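Local coordinates for nisin leader peptide-processing serine protease NisP (Lactococcus lactis subsp. lactis, PDB 4MZD), which cleaves the leader peptide from the nisin precursor, probably as a subtilisin-like serine endopeptidase of the S8 family, in the biosynthesis of this antibiotic, at residues A[183-186]-A[187-190]; A[262-266]-A[267-271]; A[73-76]-A[77-80]; A[67-70]-A[71-74]. All coordinates share one frame; numbering follows the deposited sequence.

Contact 1: residues A[183-186]-A[187-190]; sequences SEWV and ARAI
E184 and R188 face each other one turn apart at the start of helix 183-195, an i to i+4 salt bridge on one of the helices that pack against the central sheet of the subtilisin-like fold. The guanidinium group reaches back to the carboxylate with both NE and NH2. R188 NH2 donates to E184 OE1 at 3.2 Å, reaching the oxygen on its syn side and close to the guanidinium plane. R188 NE lies 2.9 Å from E184 OE2, but the N-H points past it, so this bond is weak, as is the one from NE to OE1. The two flat groups are turned 27° against each other. A bend in the arginine chain at chi3 (-67°) swings the guanidinium back along the helix, and NH2 has a second acceptor in the backbone oxygen of L121.

The backbone is paired in the regular alpha-helical way: the N-H groups of A187, R188, A189 and I190 go to the oxygens of S183, E184, W185 and V186, the first being short and nearly straight (A187 N to S183 O, 2.8 Å, 167°). The buried hydroxyl of S183 is satisfied by E224 OE1 on helix 222-238. That helix also covers A187, while A189 and I190 rest on I99 of strand 95-100. V186 CG1 meets I190 CD1 at 4.1 Å, and R188 NH2 comes within 3.7 Å of W185 CD1.

Contact 2: residues A[262-266]-A[267-271]; sequences FLKRF and RSIKV
L263 O and R267 N meet in the turn by which the chain comes out of helix 256-264. F266 N bonds to L263 O at 2.9 Å, and R267 N lies 2.8 Å from L263 O, though an N-H angle of 121° makes this second bond weak. Over 267-269 the backbone is extended, beginning at R267 (phi -144°, psi 165°), and it brings I269 back beside the last turn of the helix before turning a corner at K270.

Among the side chains, L263 and R267 carry most of the contact. L263 CD2 sits over the centre of one face of the R267 guanidinium, 3.6 Å from R267 CZ, a methyl seated on the face of the charged group. The arginine chain, extended from CG to NE, carries the guanidinium to this methyl, and its nitrogens are taken up by other parts of the fold: NH1 by the hydroxyl of Y215, NE by the oxygen of N480 and NH2 by that of Y208. I269 CD1 fits against L263 CB at 3.7 Å and K264 CG at 3.9 Å, making a small apolar patch. A water accepts from I269 N at 3.0 Å; its links to K264 NZ and R267 O are both weak, so the ammonium is only loosely tied to the extended segment.

The segment lies against strands 200-210 and 214-215 at the surface of the subtilase domain, and it ends in a classic beta bulge, with K270 and V271 together opposite S214 of strand 214-215.

Contact 3: residues A[73-76]-A[77-80]; sequences WDMK and YVTN
W73 and Y77, two flat side chains one turn apart on the short alpha-helix 73-79, are joined through the backbone, Y77 N donating to W73 O at 3.0 Å. Over one face of the W73 indole lies the CB of its neighbour D74, 3.7 Å above the plane and toward the rim, while NE1 is bonded to the oxygen of W336. The phenol ring of Y77 stands out from the helix, its CG anti to the backbone nitrogen (chi1 -171°). Y77 CB lies 3.5 Å from D74 O. W73, D74, Y77 and V78 all touch P311 of strand 308-311, which places this side of the helix against the body of the subtilisin-like domain. The carboxylate of D74 is held by a salt bridge to K358.

Toward the C-terminal end the chain turns away at N80, whose phi is positive. M75 SD reaches V78 CG2 at 4.4 Å, a loose apolar contact. The oxygen of M75 is gripped twice by T79. T79 N lies nearly on the line of the carbonyl, 3.1 Å from M75 O. The hydroxyl, which chi1 (63°) sets between the backbone N and the carbonyl carbon, also accepts from G82 N; it donates from above the carbonyl plane, with T79 OG1 2.8 Å from M75 O.

Contact 4: residues A[67-70]-A[71-74]; sequences DFWD and YQWD
F68 and Y71 set their rings side by side, planes at 28° and centroids 5.6 Å apart, slid so far that they barely overlap. F68 CD1 meets the tyrosine at its edge, 3.4 Å from Y71 CE2. Both rings also touch F338, and F68 has an edge-to-face contact with Y346, so the pair belongs to a larger aromatic cluster.

Backbone bonds close the turn. Y71 N donates to F68 O at 2.9 Å and Q72 N to W69 O at 2.9 Å, and each donor nitrogen lies more than 50° out of the carbonyl plane. Residues 69-71 form a 3-10 turn that leads into helix 73-79, with Q72 at its N-cap position and at the centre of an inverse gamma turn.

Polar and aromatic groups meet where Q72 folds beside W69. The amide stands nearly perpendicular to the indole, at 83°, and Q72 OE1 lies at the ring's edge, 3.5 Å from W69 CE3. An extended chain beyond CG carries the buried amide past the indole, and Q72 NE2 donates a hydrogen bond to L162 O. Q72 CG also packs 3.6 Å from F68 O.

How the contacts relate
Contacts 3 and 4 form one unit: they share W73 and D74, their centres are about 9 Å apart, and the indole of W69 in contact 4 lies against K76, M75 and T79 of contact 3, with K76 CG 3.6 Å from W69 CZ2. Contacts 1 and 2 lie on the other side of the chain's centre, about 25 Å apart between centres and about 11 Å between nearest atoms. Contacts 1 and 3 come near the predicted charge relay residues from opposite sides of the chain's centre: the side chains of A189 and V186 in contact 1 are about 9 Å from that of D100 and about 11 Å from that of H147, and the D74 side chain in contact 3 is about 11 Å from that of S353. Contacts 2 and 4 are remote from these sites.

Contact 1: residues A[183-186]-A[187-190]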
loop_
_atom_site.group_PDB
_atom_site.type_symbol
_atom_site.label_atom_id
_atom_site.label_comp_id
_atom_site.label_asym_id
_atom_site.label_seq_id
_atom_site.Cartn_x
_atom_site.Cartn_y
_atom_site.Cartn_z
ATOM N N SER A 183 -12.312 -9.352 1.244
ATOM C CA SER A 183 -12.373 -8.407 2.350
ATOM C C SER A 183 -12.447 -9.115 3.698
ATOM O O SER A 183 -11.942 -8.605 4.689
ATOM C CB SER A 183 -13.543 -7.433 2.191
ATOM O OG SER A 183 -14.783 -8.110 2.238
ATOM N N GLU A 184 -13.080 -10.283 3.750
ATOM C CA GLU A 184 -13.130 -11.026 5.007
ATOM C C GLU A 184 -11.719 -11.329 5.511
ATOM O O GLU A 184 -11.446 -11.240 6.707
ATOM C CB GLU A 184 -13.936 -12.322 4.849
ATOM C CG GLU A 184 -14.332 -12.997 6.163
ATOM C CD GLU A 184 -13.292 -13.976 6.689
ATOM O OE1 GLU A 184 -12.385 -14.376 5.928
ATOM O OE2 GLU A 184 -13.393 -14.363 7.877
ATOM N N TRP A 185 -10.823 -11.687 4.596
ATOM C CA TRP A 185 -9.459 -12.018 4.991
ATOM C C TRP A 185 -8.703 -10.755 5.398
ATOM O O TRP A 185 -7.970 -10.750 6.390
ATOM C CB TRP A 185 -8.688 -12.718 3.874
ATOM C CG TRP A 185 -9.389 -13.765 3.071
ATOM C CD1 TRP A 185 -10.614 -14.341 3.297
ATOM C CD2 TRP A 185 -8.888 -14.337 1.866
ATOM N NE1 TRP A 185 -10.890 -15.250 2.295
ATOM C CE2 TRP A 185 -9.846 -15.257 1.403
ATOM C CE3 TRP A 185 -7.705 -14.160 1.133
ATOM C CZ2 TRP A 185 -9.662 -15.992 0.232
ATOM C CZ3 TRP A 185 -7.521 -14.891 -0.023
ATOM C CH2 TRP A 185 -8.498 -15.789 -0.468
ATOM N N VAL A 186 -8.881 -9.686 4.629
ATOM C CA VAL A 186 -8.212 -8.428 4.922
ATOM C C VAL A 186 -8.657 -7.866 6.271
ATOM O O VAL A 186 -7.827 -7.403 7.060
ATOM C CB VAL A 186 -8.411 -7.399 3.788
ATOM C CG1 VAL A 186 -7.792 -6.060 4.152
ATOM C CG2 VAL A 186 -7.826 -7.921 2.485
ATOM N N ALA A 187 -9.958 -7.922 6.545
ATOM C CA ALA A 187 -10.472 -7.446 7.825
ATOM C C ALA A 187 -9.873 -8.227 8.993
ATOM O O ALA A 187 -9.471 -7.640 9.995
ATOM C CB ALA A 187 -12.007 -7.492 7.852
ATOM N N ARG A 188 -9.795 -9.546 8.855
ATOM C CA ARG A 188 -9.153 -10.367 9.880
ATOM C C ARG A 188 -7.686 -9.976 10.056
ATOM O O ARG A 188 -7.167 -9.946 11.171
ATOM C CB ARG A 188 -9.266 -11.859 9.544
ATOM C CG ARG A 188 -10.614 -12.471 9.892
ATOM C CD ARG A 188 -10.628 -13.985 9.729
ATOM N NE ARG A 188 -10.484 -14.399 8.337
ATOM C CZ ARG A 188 -9.519 -15.196 7.884
ATOM N NH1 ARG A 188 -8.605 -15.680 8.717
ATOM N NH2 ARG A 188 -9.466 -15.514 6.598
ATOM N N ALA A 189 -7.016 -9.689 8.947
ATOM C CA ALA A 189 -5.611 -9.290 8.998
ATOM C C ALA A 189 -5.418 -7.958 9.711
ATOM O O ALA A 189 -4.456 -7.791 10.465
ATOM C CB ALA A 189 -5.020 -9.233 7.596
ATOM N N ILE A 190 -6.323 -7.008 9.475
ATOM C CA ILE A 190 -6.245 -5.717 10.150
ATOM C C ILE A 190 -6.355 -5.905 11.661
ATOM O O ILE A 190 -5.565 -5.356 12.429
ATOM C CB ILE A 190 -7.347 -4.759 9.649
ATOM C CG1 ILE A 190 -7.071 -4.338 8.198
ATOM C CG2 ILE A 190 -7.454 -3.545 10.565
ATOM C CD1 ILE A 190 -8.272 -3.686 7.511
#

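Contact 2: residues A[262-266]-A[267-271]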
loop_
_atom_site.group_PDB
_atom_site.type_symbol
_atom_site.label_atom_id
_atom_site.label_comp_id
_atom_site.label_asym_id
_atom_site.label_seq_id
_atom_site.Cartn_x
_atom_site.Cartn_y
_atom_site.Cartn_z
ATOM N N PHE A 262 -16.928 2.950 -14.872
ATOM C CA PHE A 262 -15.854 1.977 -14.745
ATOM C C PHE A 262 -16.426 0.635 -14.285
ATOM O O PHE A 262 -16.147 -0.402 -14.880
ATOM C CB PHE A 262 -14.776 2.500 -13.786
ATOM C CG PHE A 262 -13.655 1.532 -13.533
ATOM C CD1 PHE A 262 -12.539 1.501 -14.358
ATOM C CD2 PHE A 262 -13.707 0.664 -12.456
ATOM C CE1 PHE A 262 -11.504 0.608 -14.116
ATOM C CE2 PHE A 262 -12.676 -0.227 -12.209
ATOM C CZ PHE A 262 -11.576 -0.254 -13.039
ATOM N N LEU A 263 -17.263 0.660 -13.252
ATOM C CA LEU A 263 -17.825 -0.577 -12.712
ATOM C C LEU A 263 -18.696 -1.322 -13.715
ATOM O O LEU A 263 -18.767 -2.552 -13.694
ATOM C CB LEU A 263 -18.632 -0.315 -11.440
ATOM C CG LEU A 263 -17.852 0.038 -10.178
ATOM C CD1 LEU A 263 -18.784 -0.013 -8.978
ATOM C CD2 LEU A 263 -16.687 -0.921 -9.992
ATOM N N LYS A 264 -19.373 -0.581 -14.585
ATOM C CA LYS A 264 -20.255 -1.200 -15.571
ATOM C C LYS A 264 -19.495 -2.086 -16.554
ATOM O O LYS A 264 -20.085 -2.943 -17.207
ATOM C CB LYS A 264 -21.066 -0.135 -16.305
ATOM C CG LYS A 264 -22.179 0.444 -15.459
ATOM C CD LYS A 264 -22.917 1.546 -16.193
ATOM C CE LYS A 264 -24.191 1.933 -15.469
ATOM N NZ LYS A 264 -25.204 0.840 -15.524
ATOM N N ARG A 265 -18.185 -1.887 -16.646
ATOM C CA ARG A 265 -17.352 -2.736 -17.487
ATOM C C ARG A 265 -17.217 -4.136 -16.893
ATOM O O ARG A 265 -16.913 -5.093 -17.614
ATOM C CB ARG A 265 -15.955 -2.128 -17.652
ATOM C CG ARG A 265 -15.908 -0.756 -18.302
ATOM C CD ARG A 265 -14.483 -0.215 -18.284
ATOM N NE ARG A 265 -13.542 -1.165 -18.875
ATOM C CZ ARG A 265 -12.230 -1.157 -18.658
ATOM N NH1 ARG A 265 -11.688 -0.248 -17.857
ATOM N NH2 ARG A 265 -11.457 -2.066 -19.239
ATOM N N PHE A 266 -17.445 -4.252 -15.585
ATOM C CA PHE A 266 -17.089 -5.462 -14.843
ATOM C C PHE A 266 -18.219 -6.049 -14.005
ATOM O O PHE A 266 -18.064 -7.133 -13.437
ATOM C CB PHE A 266 -15.905 -5.177 -13.916
ATOM C CG PHE A 266 -14.737 -4.535 -14.602
ATOM C CD1 PHE A 266 -13.933 -5.268 -15.455
ATOM C CD2 PHE A 266 -14.439 -3.200 -14.391
ATOM C CE1 PHE A 266 -12.853 -4.679 -16.090
ATOM C CE2 PHE A 266 -13.365 -2.604 -15.023
ATOM C CZ PHE A 266 -12.570 -3.344 -15.868
ATOM N N ARG A 267 -19.331 -5.326 -13.902
ATOM C CA ARG A 267 -20.420 -5.705 -13.010
ATOM C C ARG A 267 -21.742 -5.360 -13.654
ATOM O O ARG A 267 -21.785 -4.588 -14.611
ATOM C CB ARG A 267 -20.313 -4.957 -11.679
ATOM C CG ARG A 267 -19.019 -5.201 -10.940
ATOM C CD ARG A 267 -18.978 -4.467 -9.617
ATOM N NE ARG A 267 -17.611 -4.470 -9.113
ATOM C CZ ARG A 267 -17.207 -3.896 -7.987
ATOM N NH1 ARG A 267 -18.073 -3.271 -7.198
ATOM N NH2 ARG A 267 -15.920 -3.953 -7.656
ATOM N N SER A 268 -22.819 -5.918 -13.111
ATOM C CA SER A 268 -24.160 -5.683 -13.629
ATOM C C SER A 268 -24.939 -4.758 -12.697
ATOM O O SER A 268 -25.513 -5.201 -11.705
ATOM C CB SER A 268 -24.902 -7.009 -13.797
ATOM O OG SER A 268 -24.153 -7.914 -14.595
ATOM N N ILE A 269 -24.958 -3.472 -13.031
ATOM C CA ILE A 269 -25.560 -2.452 -12.174
ATOM C C ILE A 269 -26.975 -2.095 -12.625
ATOM O O ILE A 269 -27.214 -1.845 -13.805
ATOM C CB ILE A 269 -24.681 -1.181 -12.139
ATOM C CG1 ILE A 269 -23.314 -1.508 -11.525
ATOM C CG2 ILE A 269 -25.384 -0.061 -11.386
ATOM C CD1 ILE A 269 -22.302 -0.389 -11.611
ATOM N N LYS A 270 -27.911 -2.082 -11.679
ATOM C CA LYS A 270 -29.309 -1.792 -11.976
ATOM C C LYS A 270 -29.656 -0.350 -11.617
ATOM O O LYS A 270 -30.183 0.401 -12.446
ATOM C CB LYS A 270 -30.225 -2.745 -11.209
ATOM C CG LYS A 270 -31.701 -2.545 -11.521
ATOM C CD LYS A 270 -32.599 -2.922 -10.352
ATOM C CE LYS A 270 -32.653 -4.425 -10.131
ATOM N NZ LYS A 270 -31.400 -4.960 -9.540
ATOM N N VAL A 271 -29.389 0.020 -10.369
ATOM C CA VAL A 271 -29.552 1.392 -9.911
ATOM C C VAL A 271 -28.210 1.866 -9.373
ATOM O O VAL A 271 -27.729 1.348 -8.364
ATOM C CB VAL A 271 -30.614 1.501 -8.801
ATOM C CG1 VAL A 271 -30.745 2.944 -8.324
ATOM C CG2 VAL A 271 -31.957 0.980 -9.295
HETATM O O HOH W 1 -24.162 -2.409 -15.696
#

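Contact 3: residues A[73-76]-A[77-80]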
loop_
_atom_site.group_PDB
_atom_site.type_symbol
_atom_site.label_atom_id
_atom_site.label_comp_id
_atom_site.label_asym_id
_atom_site.label_seq_id
_atom_site.Cartn_x
_atom_site.Cartn_y
_atom_site.Cartn_z
ATOM N N TRP A 73 15.625 6.568 -7.661
ATOM C CA TRP A 73 15.153 7.944 -7.843
ATOM C C TRP A 73 13.969 8.235 -6.920
ATOM O O TRP A 73 13.797 9.360 -6.439
ATOM C CB TRP A 73 14.745 8.198 -9.311
ATOM C CG TRP A 73 13.628 7.306 -9.797
ATOM C CD1 TRP A 73 13.756 6.111 -10.438
ATOM C CD2 TRP A 73 12.220 7.539 -9.664
ATOM N NE1 TRP A 73 12.519 5.577 -10.709
ATOM C CE2 TRP A 73 11.559 6.437 -10.250
ATOM C CE3 TRP A 73 11.453 8.573 -9.114
ATOM C CZ2 TRP A 73 10.168 6.327 -10.280
ATOM C CZ3 TRP A 73 10.065 8.462 -9.145
ATOM C CH2 TRP A 73 9.443 7.346 -9.723
ATOM N N ASP A 74 13.134 7.220 -6.707
ATOM C CA ASP A 74 11.899 7.364 -5.950
ATOM C C ASP A 74 12.174 7.555 -4.455
ATOM O O ASP A 74 11.472 8.301 -3.768
ATOM C CB ASP A 74 11.007 6.142 -6.197
ATOM C CG ASP A 74 11.674 4.837 -5.793
ATOM O OD1 ASP A 74 12.846 4.615 -6.170
ATOM O OD2 ASP A 74 11.024 4.032 -5.087
ATOM N N MET A 75 13.206 6.876 -3.960
ATOM C CA MET A 75 13.625 7.009 -2.572
ATOM C C MET A 75 14.368 8.330 -2.375
ATOM O O MET A 75 14.190 9.006 -1.368
ATOM C CB MET A 75 14.493 5.810 -2.167
ATOM C CG MET A 75 14.376 5.360 -0.730
ATOM S SD MET A 75 12.678 4.992 -0.200
ATOM C CE MET A 75 12.227 3.404 -0.903
ATOM N N LYS A 76 15.195 8.709 -3.345
ATOM C CA LYS A 76 15.859 10.007 -3.273
ATOM C C LYS A 76 14.818 11.121 -3.165
ATOM O O LYS A 76 15.008 12.104 -2.444
ATOM C CB LYS A 76 16.739 10.243 -4.501
ATOM C CG LYS A 76 17.936 9.323 -4.613
ATOM C CD LYS A 76 18.726 9.670 -5.861
ATOM C CE LYS A 76 19.862 8.699 -6.114
ATOM N NZ LYS A 76 20.661 9.169 -7.279
ATOM N N TYR A 77 13.717 10.963 -3.888
ATOM C CA TYR A 77 12.685 11.990 -3.928
ATOM C C TYR A 77 12.103 12.285 -2.537
ATOM O O TYR A 77 11.924 13.440 -2.156
ATOM C CB TYR A 77 11.576 11.574 -4.897
ATOM C CG TYR A 77 10.568 12.657 -5.176
ATOM C CD1 TYR A 77 10.706 13.491 -6.275
ATOM C CD2 TYR A 77 9.469 12.841 -4.345
ATOM C CE1 TYR A 77 9.775 14.483 -6.534
ATOM C CE2 TYR A 77 8.542 13.824 -4.593
ATOM C CZ TYR A 77 8.699 14.644 -5.690
ATOM O OH TYR A 77 7.770 15.630 -5.932
ATOM N N VAL A 78 11.808 11.243 -1.772
ATOM C CA VAL A 78 11.150 11.445 -0.478
ATOM C C VAL A 78 12.099 11.635 0.709
ATOM O O VAL A 78 11.663 12.065 1.784
ATOM C CB VAL A 78 10.134 10.321 -0.149
ATOM C CG1 VAL A 78 9.025 10.288 -1.186
ATOM C CG2 VAL A 78 10.821 8.966 -0.045
ATOM N N THR A 79 13.386 11.332 0.511
ATOM C CA THR A 79 14.389 11.432 1.572
ATOM C C THR A 79 15.333 12.629 1.416
ATOM O O THR A 79 16.257 12.779 2.209
ATOM C CB THR A 79 15.299 10.177 1.621
ATOM O OG1 THR A 79 16.037 10.078 0.395
ATOM C CG2 THR A 79 14.503 8.900 1.878
ATOM N N ASN A 80 15.093 13.463 0.408
ATOM C CA ASN A 80 16.036 14.515 0.038
ATOM C C ASN A 80 17.405 13.917 -0.242
ATOM O O ASN A 80 18.406 14.278 0.384
ATOM C CB ASN A 80 16.135 15.592 1.116
ATOM C CG ASN A 80 14.918 16.480 1.154
ATOM O OD1 ASN A 80 14.032 16.375 0.304
ATOM N ND2 ASN A 80 14.871 17.374 2.134
#

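Contact 4: residues A[67-70]-A[71-74]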
loop_
_atom_site.group_PDB
_atom_site.type_symbol
_atom_site.label_atom_id
_atom_site.label_comp_id
_atom_site.label_asym_id
_atom_site.label_seq_id
_atom_site.Cartn_x
_atom_site.Cartn_y
_atom_site.Cartn_z
ATOM N N ASP A 67 24.776 -0.683 -3.068
ATOM C CA ASP A 67 25.156 -0.709 -4.475
ATOM C C ASP A 67 24.135 -0.103 -5.416
ATOM O O ASP A 67 24.508 0.465 -6.440
ATOM C CB ASP A 67 25.421 -2.139 -4.928
ATOM C CG ASP A 67 26.617 -2.749 -4.252
ATOM O OD1 ASP A 67 27.585 -2.010 -3.960
ATOM O OD2 ASP A 67 26.590 -3.975 -4.026
ATOM N N PHE A 68 22.853 -0.245 -5.094
ATOM C CA PHE A 68 21.814 0.145 -6.039
ATOM C C PHE A 68 21.060 1.412 -5.626
ATOM O O PHE A 68 20.042 1.762 -6.226
ATOM C CB PHE A 68 20.854 -1.026 -6.278
ATOM C CG PHE A 68 21.514 -2.243 -6.895
ATOM C CD1 PHE A 68 22.470 -2.114 -7.894
ATOM C CD2 PHE A 68 21.178 -3.521 -6.465
ATOM C CE1 PHE A 68 23.069 -3.240 -8.459
ATOM C CE2 PHE A 68 21.771 -4.643 -7.030
ATOM C CZ PHE A 68 22.717 -4.497 -8.024
ATOM N N TRP A 69 21.568 2.120 -4.623
ATOM C CA TRP A 69 20.964 3.382 -4.221
ATOM C C TRP A 69 20.778 4.331 -5.403
ATOM O O TRP A 69 19.760 5.020 -5.503
ATOM C CB TRP A 69 21.816 4.048 -3.141
ATOM C CG TRP A 69 21.424 5.451 -2.828
ATOM C CD1 TRP A 69 22.135 6.579 -3.112
ATOM C CD2 TRP A 69 20.231 5.883 -2.168
ATOM N NE1 TRP A 69 21.462 7.688 -2.665
ATOM C CE2 TRP A 69 20.291 7.289 -2.076
ATOM C CE3 TRP A 69 19.122 5.220 -1.635
ATOM C CZ2 TRP A 69 19.284 8.043 -1.479
ATOM C CZ3 TRP A 69 18.120 5.971 -1.043
ATOM C CH2 TRP A 69 18.210 7.367 -0.970
ATOM N N ASP A 70 21.750 4.365 -6.308
ATOM C CA ASP A 70 21.675 5.277 -7.445
ATOM C C ASP A 70 20.487 5.009 -8.365
ATOM O O ASP A 70 20.065 5.896 -9.106
ATOM C CB ASP A 70 22.979 5.245 -8.245
ATOM C CG ASP A 70 24.129 5.900 -7.508
ATOM O OD1 ASP A 70 23.861 6.773 -6.656
ATOM O OD2 ASP A 70 25.297 5.552 -7.788
ATOM N N TYR A 71 19.951 3.794 -8.313
ATOM C CA TYR A 71 18.781 3.441 -9.112
ATOM C C TYR A 71 17.482 3.892 -8.450
ATOM O O TYR A 71 16.421 3.830 -9.066
ATOM C CB TYR A 71 18.705 1.924 -9.320
ATOM C CG TYR A 71 19.792 1.337 -10.185
ATOM C CD1 TYR A 71 20.210 1.981 -11.344
ATOM C CD2 TYR A 71 20.383 0.126 -9.858
ATOM C CE1 TYR A 71 21.202 1.445 -12.144
ATOM C CE2 TYR A 71 21.377 -0.417 -10.645
ATOM C CZ TYR A 71 21.784 0.246 -11.785
ATOM O OH TYR A 71 22.771 -0.302 -12.565
ATOM N N GLN A 72 17.558 4.343 -7.201
ATOM C CA GLN A 72 16.361 4.623 -6.406
ATOM C C GLN A 72 15.934 6.087 -6.458
ATOM O O GLN A 72 15.851 6.759 -5.432
ATOM C CB GLN A 72 16.571 4.177 -4.960
ATOM C CG GLN A 72 16.824 2.700 -4.813
ATOM C CD GLN A 72 16.781 2.284 -3.370
ATOM O OE1 GLN A 72 17.810 2.190 -2.706
ATOM N NE2 GLN A 72 15.580 2.044 -2.864
ATOM N N TRP A 73 15.625 6.568 -7.661
ATOM C CA TRP A 73 15.153 7.944 -7.843
ATOM C C TRP A 73 13.969 8.235 -6.920
ATOM O O TRP A 73 13.797 9.360 -6.439
ATOM C CB TRP A 73 14.745 8.198 -9.311
ATOM C CG TRP A 73 13.628 7.306 -9.797
ATOM C CD1 TRP A 73 13.756 6.111 -10.438
ATOM C CD2 TRP A 73 12.220 7.539 -9.664
ATOM N NE1 TRP A 73 12.519 5.577 -10.709
ATOM C CE2 TRP A 73 11.559 6.437 -10.250
ATOM C CE3 TRP A 73 11.453 8.573 -9.114
ATOM C CZ2 TRP A 73 10.168 6.327 -10.280
ATOM C CZ3 TRP A 73 10.065 8.462 -9.145
ATOM C CH2 TRP A 73 9.443 7.346 -9.723
ATOM N N ASP A 74 13.134 7.220 -6.707
ATOM C CA ASP A 74 11.899 7.364 -5.950
ATOM C C ASP A 74 12.174 7.555 -4.455
ATOM O O ASP A 74 11.472 8.301 -3.768
ATOM C CB ASP A 74 11.007 6.142 -6.197
ATOM C CG ASP A 74 11.674 4.837 -5.793
ATOM O OD1 ASP A 74 12.846 4.615 -6.170
ATOM O OD2 ASP A 74 11.024 4.032 -5.087
#